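Oligopeptide ABC transporter, periplasmic oligopeptide-binding protein, putative (PDB 5IPW) probably binds oligopeptides in the periplasm and hands them to an ABC transporter for uptake. Local coordinates at residues Arg109-Leu115 against Tyr165-Phe171; Glu81-Trp87 against Val182-Thr188. All coordinates share one frame. Numbering follows the deposited sequence.

From the N terminus, the chain leaves helix 73-80, runs through 81-84 into the edge strand 85-87, and turns back along strand 94-105. Strand 110-115 follows; its pairing with 166-171 in contact 1 closes a loop holding helices 129-140 and 151-154 and edge strand 157-163. The chain then returns to 81-87 in contact 2, where the coil 182-188 closes a longer loop of 94 residues, inside which contact 1 is nested. Both contacts reach one antiparallel sheet: contact 1 pairs two of its strands, contact 2 packs a coil on edge strand 85-87, their centres about 14 Å apart. They touch: Phe113 CZ lies 3.8 Å from Val182 CG2, Leu115 CD2 4.0 Å from Leu84 CD2.

Contact 1. Residues Arg109-Leu115 against Tyr165-Phe171; sequences RVYIFHL and YTVKFEF
Six backbone hydrogen bonds join these strands as an antiparallel pair inside the five-stranded sheet, 110-115 flanked by 94-105 and 166-171 by edge strand 157-163. Phe171 N donates to Arg109 O (2.8 Å). Tyr111 and Phe169 bond reciprocally, each N to the other's O at 2.8 Å; Phe113 N gives to Val167 O (2.9 Å), Val167 N to Phe113 O (3.2 Å), and Leu115 N to Tyr165 O (2.8 Å). Val110-Glu170, Ile112-Lys168 and His114-Thr166 are the non-hydrogen-bonded pairs between. The axes of strands 110-115 and 166-171 approach to 4.6 Å with N-to-C directions at 168°. Arg109 (phi/psi -89/-43) leaves the extended conformation and, with Val110, lies opposite Leu105 of strand 94-105, a classic beta bulge on the side away from 166-171. One sheet face carries Val110, Ile112, His114, Thr166, Lys168 and Glu170, with His114 NE2 hydrogen-bonded to Glu103 and Thr166 OG1 to Asp163. On the other, buried face, Tyr111, Phe113 and Phe169 all adopt chi1 m and join Val167; helix 129-140 covers Val167 and Phe169. The Phe113 and Phe169 rings have planes at 89° and centroids 5.8 Å apart. Beside Phe171, also chi1 m, Tyr111 CD1 approaches Phe171 CE2 to 3.9 Å.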
# COMPACT_ATOMS: atom_id res chain seq x y z
N ARG A 109 8.97 22.27 5.30
CA ARG A 109 8.77 23.09 4.12
C ARG A 109 9.75 22.63 3.05
O ARG A 109 9.38 22.49 1.88
CB ARG A 109 8.97 24.58 4.45
CG ARG A 109 8.62 25.55 3.32
CD ARG A 109 8.72 27.01 3.74
NE ARG A 109 7.50 27.52 4.39
CZ ARG A 109 7.26 27.54 5.70
NH1 ARG A 109 8.15 27.07 6.58
NH2 ARG A 109 6.11 28.03 6.15
N VAL A 110 11.00 22.38 3.45
CA VAL A 110 12.02 21.91 2.53
C VAL A 110 12.58 20.55 2.95
O VAL A 110 12.68 20.23 4.14
CB VAL A 110 13.17 22.94 2.32
CG1 VAL A 110 12.72 24.35 2.68
CG2 VAL A 110 14.41 22.58 3.12
N TYR A 111 12.96 19.76 1.94
CA TYR A 111 13.60 18.47 2.13
C TYR A 111 14.85 18.40 1.28
O TYR A 111 14.81 18.73 0.09
CB TYR A 111 12.66 17.34 1.73
CG TYR A 111 11.38 17.30 2.53
CD1 TYR A 111 10.26 18.01 2.12
CD2 TYR A 111 11.29 16.56 3.70
CE1 TYR A 111 9.08 17.98 2.85
CE2 TYR A 111 10.12 16.52 4.44
CZ TYR A 111 9.02 17.23 4.01
OH TYR A 111 7.85 17.19 4.73
N ILE A 112 15.96 18.01 1.89
CA ILE A 112 17.21 17.78 1.16
C ILE A 112 17.48 16.28 1.14
O ILE A 112 17.42 15.62 2.18
CB ILE A 112 18.41 18.49 1.82
CG1 ILE A 112 18.47 19.97 1.41
CG2 ILE A 112 19.73 17.85 1.42
CD1 ILE A 112 17.33 20.82 1.92
N PHE A 113 17.77 15.75 -0.04
CA PHE A 113 18.20 14.36 -0.19
C PHE A 113 19.65 14.32 -0.66
O PHE A 113 20.00 14.98 -1.64
CB PHE A 113 17.31 13.60 -1.17
CG PHE A 113 15.93 13.34 -0.66
CD1 PHE A 113 15.68 12.23 0.14
CD2 PHE A 113 14.89 14.19 -0.97
CE1 PHE A 113 14.40 11.99 0.62
CE2 PHE A 113 13.61 13.95 -0.50
CZ PHE A 113 13.37 12.84 0.30
N HIS A 114 20.46 13.54 0.04
CA HIS A 114 21.88 13.41 -0.27
C HIS A 114 22.12 12.13 -1.05
O HIS A 114 21.91 11.03 -0.54
CB HIS A 114 22.70 13.40 1.01
CG HIS A 114 22.55 14.66 1.81
ND1 HIS A 114 23.36 15.76 1.62
CD2 HIS A 114 21.68 15.00 2.79
CE1 HIS A 114 23.00 16.71 2.46
NE2 HIS A 114 21.98 16.28 3.17
N LEU A 115 22.57 12.29 -2.29
CA LEU A 115 22.73 11.18 -3.21
C LEU A 115 24.11 10.56 -3.07
O LEU A 115 24.97 11.08 -2.35
CB LEU A 115 22.51 11.66 -4.64
CG LEU A 115 21.20 12.40 -4.90
CD1 LEU A 115 21.05 12.68 -6.39
CD2 LEU A 115 20.00 11.61 -4.39
N TYR A 165 25.00 15.91 -6.37
CA TYR A 165 24.57 14.85 -5.49
C TYR A 165 23.71 15.34 -4.33
O TYR A 165 23.58 14.66 -3.32
CB TYR A 165 25.81 14.08 -5.02
CG TYR A 165 26.61 13.60 -6.21
CD1 TYR A 165 26.08 12.63 -7.07
CD2 TYR A 165 27.85 14.15 -6.52
CE1 TYR A 165 26.78 12.20 -8.18
CE2 TYR A 165 28.56 13.72 -7.64
CZ TYR A 165 28.02 12.74 -8.46
OH TYR A 165 28.71 12.30 -9.57
N THR A 166 23.11 16.51 -4.49
CA THR A 166 22.17 17.03 -3.51
C THR A 166 20.99 17.64 -4.23
O THR A 166 21.17 18.49 -5.11
CB THR A 166 22.79 18.11 -2.60
OG1 THR A 166 24.18 17.84 -2.40
CG2 THR A 166 22.09 18.14 -1.26
N VAL A 167 19.79 17.20 -3.87
CA VAL A 167 18.55 17.69 -4.45
C VAL A 167 17.70 18.26 -3.33
O VAL A 167 17.62 17.68 -2.24
CB VAL A 167 17.79 16.59 -5.24
CG1 VAL A 167 17.51 15.37 -4.38
CG2 VAL A 167 16.49 17.14 -5.84
N LYS A 168 17.07 19.39 -3.61
CA LYS A 168 16.28 20.12 -2.63
C LYS A 168 14.85 20.25 -3.14
O LYS A 168 14.63 20.75 -4.24
CB LYS A 168 16.89 21.50 -2.39
CG LYS A 168 16.04 22.46 -1.55
CD LYS A 168 16.76 23.78 -1.30
CE LYS A 168 15.86 24.79 -0.59
NZ LYS A 168 16.64 25.87 0.06
N PHE A 169 13.90 19.79 -2.33
CA PHE A 169 12.48 19.99 -2.60
C PHE A 169 11.99 21.07 -1.64
O PHE A 169 11.98 20.84 -0.43
CB PHE A 169 11.69 18.71 -2.34
CG PHE A 169 11.99 17.59 -3.30
CD1 PHE A 169 13.11 16.79 -3.13
CD2 PHE A 169 11.14 17.32 -4.37
CE1 PHE A 169 13.39 15.76 -4.01
CE2 PHE A 169 11.41 16.29 -5.25
CZ PHE A 169 12.54 15.51 -5.07
N GLU A 170 11.62 22.23 -2.17
CA GLU A 170 11.06 23.31 -1.35
C GLU A 170 9.58 23.47 -1.68
O GLU A 170 9.23 23.82 -2.81
CB GLU A 170 11.79 24.64 -1.59
CG GLU A 170 11.21 25.81 -0.79
CD GLU A 170 12.17 26.99 -0.69
OE1 GLU A 170 12.17 27.66 0.37
OE2 GLU A 170 12.92 27.24 -1.65
N PHE A 171 8.73 23.20 -0.70
CA PHE A 171 7.29 23.37 -0.86
C PHE A 171 6.85 24.75 -0.38
O PHE A 171 7.52 25.38 0.44
CB PHE A 171 6.55 22.29 -0.08
CG PHE A 171 6.68 20.91 -0.67
CD1 PHE A 171 5.85 20.51 -1.69
CD2 PHE A 171 7.64 20.02 -0.19
CE1 PHE A 171 5.96 19.24 -2.24
CE2 PHE A 171 7.75 18.75 -0.73
CZ PHE A 171 6.91 18.36 -1.76

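Contact 2. Residues Glu81-Trp87 against Val182-Thr188; sequences EVKLAFW and VPYGGFT
Val182 opens 182-188 in helical phi/psi (-62/-43), kept through Tyr184 without regular helical bonds. The CA-to-CB bond of Val182 points toward 81-87, and chi1 t places Val182 CG1 3.9 Å from Leu84 CB and 4.4 Å from Ala85 CB. Pro183 is covered most, 109 Å² of it. Its CB stands 3.4 Å from the centroid of the Trp87 five-membered ring, 8° off the normal, a CH-pi contact over the face; Trp87 chi1 m and chi2 125° set this ring. Pro183 CA also makes a CA-H...O contact with Ala85 O (3.3 Å), and water 2 bridges Trp87 N (2.8 Å) and Pro183 O (2.9 Å). Next, Tyr184 O accepts from Lys83 NZ at 2.9 Å, and Gly185 O from the same NZ at 3.3 Å. The lysine, m, m, t, t, also forms a salt bridge from NZ to Glu81 OE1 (2.9 Å), and Glu81 pairs further with Arg619. The coil thus packs beside edge strand 85-87 of the antiparallel sheet, whose strand 110-115 supplies Phe113 against Leu84 and Val182. Past Gly186, Phe187 (chi1 m) sets CB 3.8 Å from Leu84 CD1, its ring leading away toward Trp135, Trp152 and Phe178. Water 1 donates to Gly185 O (2.9 Å) and accepts weakly from Phe187 N (2.8 Å) and Leu84 N (3.5 Å). Thr188, chi1 p, brings CG2 to 3.5 Å from both Val82 O and Lys83 C.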
# COMPACT_ATOMS: atom_id res chain seq x y z
N GLU A 81 11.16 -1.63 -8.87
CA GLU A 81 11.14 -0.25 -8.42
C GLU A 81 12.26 0.08 -7.45
O GLU A 81 12.67 -0.74 -6.64
CB GLU A 81 9.79 0.08 -7.77
CG GLU A 81 8.76 0.61 -8.75
CD GLU A 81 7.36 0.56 -8.19
OE1 GLU A 81 7.16 0.87 -6.99
OE2 GLU A 81 6.44 0.20 -8.97
N VAL A 82 12.74 1.31 -7.56
CA VAL A 82 13.74 1.84 -6.63
C VAL A 82 13.31 3.21 -6.15
O VAL A 82 12.66 3.97 -6.87
CB VAL A 82 15.16 1.90 -7.27
CG1 VAL A 82 15.66 0.49 -7.58
CG2 VAL A 82 15.18 2.77 -8.51
N LYS A 83 13.69 3.52 -4.91
CA LYS A 83 13.25 4.73 -4.23
C LYS A 83 14.46 5.48 -3.71
O LYS A 83 15.52 4.89 -3.52
CB LYS A 83 12.32 4.35 -3.06
CG LYS A 83 11.26 3.31 -3.42
CD LYS A 83 10.26 3.86 -4.42
CE LYS A 83 9.26 2.79 -4.85
NZ LYS A 83 8.41 3.27 -5.98
N LEU A 84 14.30 6.78 -3.46
CA LEU A 84 15.33 7.55 -2.76
C LEU A 84 15.47 6.96 -1.38
O LEU A 84 16.56 6.80 -0.86
CB LEU A 84 14.95 9.02 -2.67
CG LEU A 84 15.01 9.80 -3.97
CD1 LEU A 84 14.52 11.22 -3.77
CD2 LEU A 84 16.43 9.82 -4.53
N ALA A 85 14.33 6.64 -0.79
CA ALA A 85 14.31 5.95 0.47
C ALA A 85 13.14 4.98 0.45
O ALA A 85 12.03 5.34 0.07
CB ALA A 85 14.16 6.94 1.61
N PHE A 86 13.41 3.74 0.85
CA PHE A 86 12.40 2.69 0.83
C PHE A 86 11.60 2.71 2.10
O PHE A 86 12.05 3.24 3.13
CB PHE A 86 13.05 1.32 0.68
CG PHE A 86 13.69 1.09 -0.65
CD1 PHE A 86 12.94 0.63 -1.73
CD2 PHE A 86 15.04 1.31 -0.83
CE1 PHE A 86 13.53 0.41 -2.96
CE2 PHE A 86 15.63 1.08 -2.06
CZ PHE A 86 14.87 0.64 -3.13
N TRP A 87 10.42 2.12 2.03
CA TRP A 87 9.72 1.70 3.24
C TRP A 87 10.64 0.71 3.94
O TRP A 87 11.41 0.00 3.30
CB TRP A 87 8.41 0.97 2.91
CG TRP A 87 7.28 1.80 2.40
CD1 TRP A 87 6.59 1.61 1.24
CD2 TRP A 87 6.68 2.93 3.04
NE1 TRP A 87 5.60 2.55 1.11
CE2 TRP A 87 5.63 3.38 2.20
CE3 TRP A 87 6.92 3.61 4.24
CZ2 TRP A 87 4.83 4.48 2.53
CZ3 TRP A 87 6.13 4.71 4.56
CH2 TRP A 87 5.10 5.13 3.71
N VAL A 182 7.60 9.51 -0.72
CA VAL A 182 8.89 9.12 -1.29
C VAL A 182 9.09 7.60 -1.47
O VAL A 182 9.61 7.18 -2.50
CB VAL A 182 10.06 9.72 -0.48
CG1 VAL A 182 11.40 9.21 -0.98
CG2 VAL A 182 10.02 11.24 -0.58
N PRO A 183 8.70 6.79 -0.47
CA PRO A 183 8.79 5.33 -0.62
C PRO A 183 7.79 4.75 -1.61
O PRO A 183 7.96 3.61 -2.04
CB PRO A 183 8.46 4.80 0.78
CG PRO A 183 8.41 5.98 1.67
CD PRO A 183 8.11 7.16 0.82
N TYR A 184 6.74 5.51 -1.92
CA TYR A 184 5.71 5.06 -2.84
C TYR A 184 6.05 5.43 -4.28
O TYR A 184 5.91 4.59 -5.18
CB TYR A 184 4.34 5.67 -2.46
CG TYR A 184 3.22 5.19 -3.37
CD1 TYR A 184 2.60 3.97 -3.13
CD2 TYR A 184 2.82 5.93 -4.47
CE1 TYR A 184 1.60 3.50 -3.97
CE2 TYR A 184 1.81 5.47 -5.32
CZ TYR A 184 1.20 4.25 -5.06
OH TYR A 184 0.21 3.75 -5.88
N GLY A 185 6.48 6.67 -4.50
CA GLY A 185 6.59 7.24 -5.84
C GLY A 185 7.95 7.14 -6.49
O GLY A 185 8.88 6.51 -5.96
N GLY A 186 8.07 7.79 -7.65
CA GLY A 186 9.25 7.66 -8.53
C GLY A 186 10.22 8.82 -8.46
O GLY A 186 10.70 9.30 -9.51
N PHE A 187 10.56 9.23 -7.24
CA PHE A 187 11.38 10.42 -7.02
C PHE A 187 12.85 10.25 -7.38
O PHE A 187 13.63 11.21 -7.30
CB PHE A 187 11.20 10.92 -5.58
CG PHE A 187 9.80 11.37 -5.29
CD1 PHE A 187 9.38 12.64 -5.65
CD2 PHE A 187 8.88 10.50 -4.75
CE1 PHE A 187 8.08 13.05 -5.43
CE2 PHE A 187 7.57 10.90 -4.52
CZ PHE A 187 7.17 12.18 -4.86
N THR A 188 13.23 9.06 -7.83
CA THR A 188 14.58 8.81 -8.31
C THR A 188 14.83 9.47 -9.66
O THR A 188 15.97 9.61 -10.08
CB THR A 188 14.87 7.31 -8.41
OG1 THR A 188 13.87 6.69 -9.22
CG2 THR A 188 14.87 6.68 -7.02
O HOH W 1 11.36 7.72 -5.07
O HOH W 2 9.62 1.66 -0.65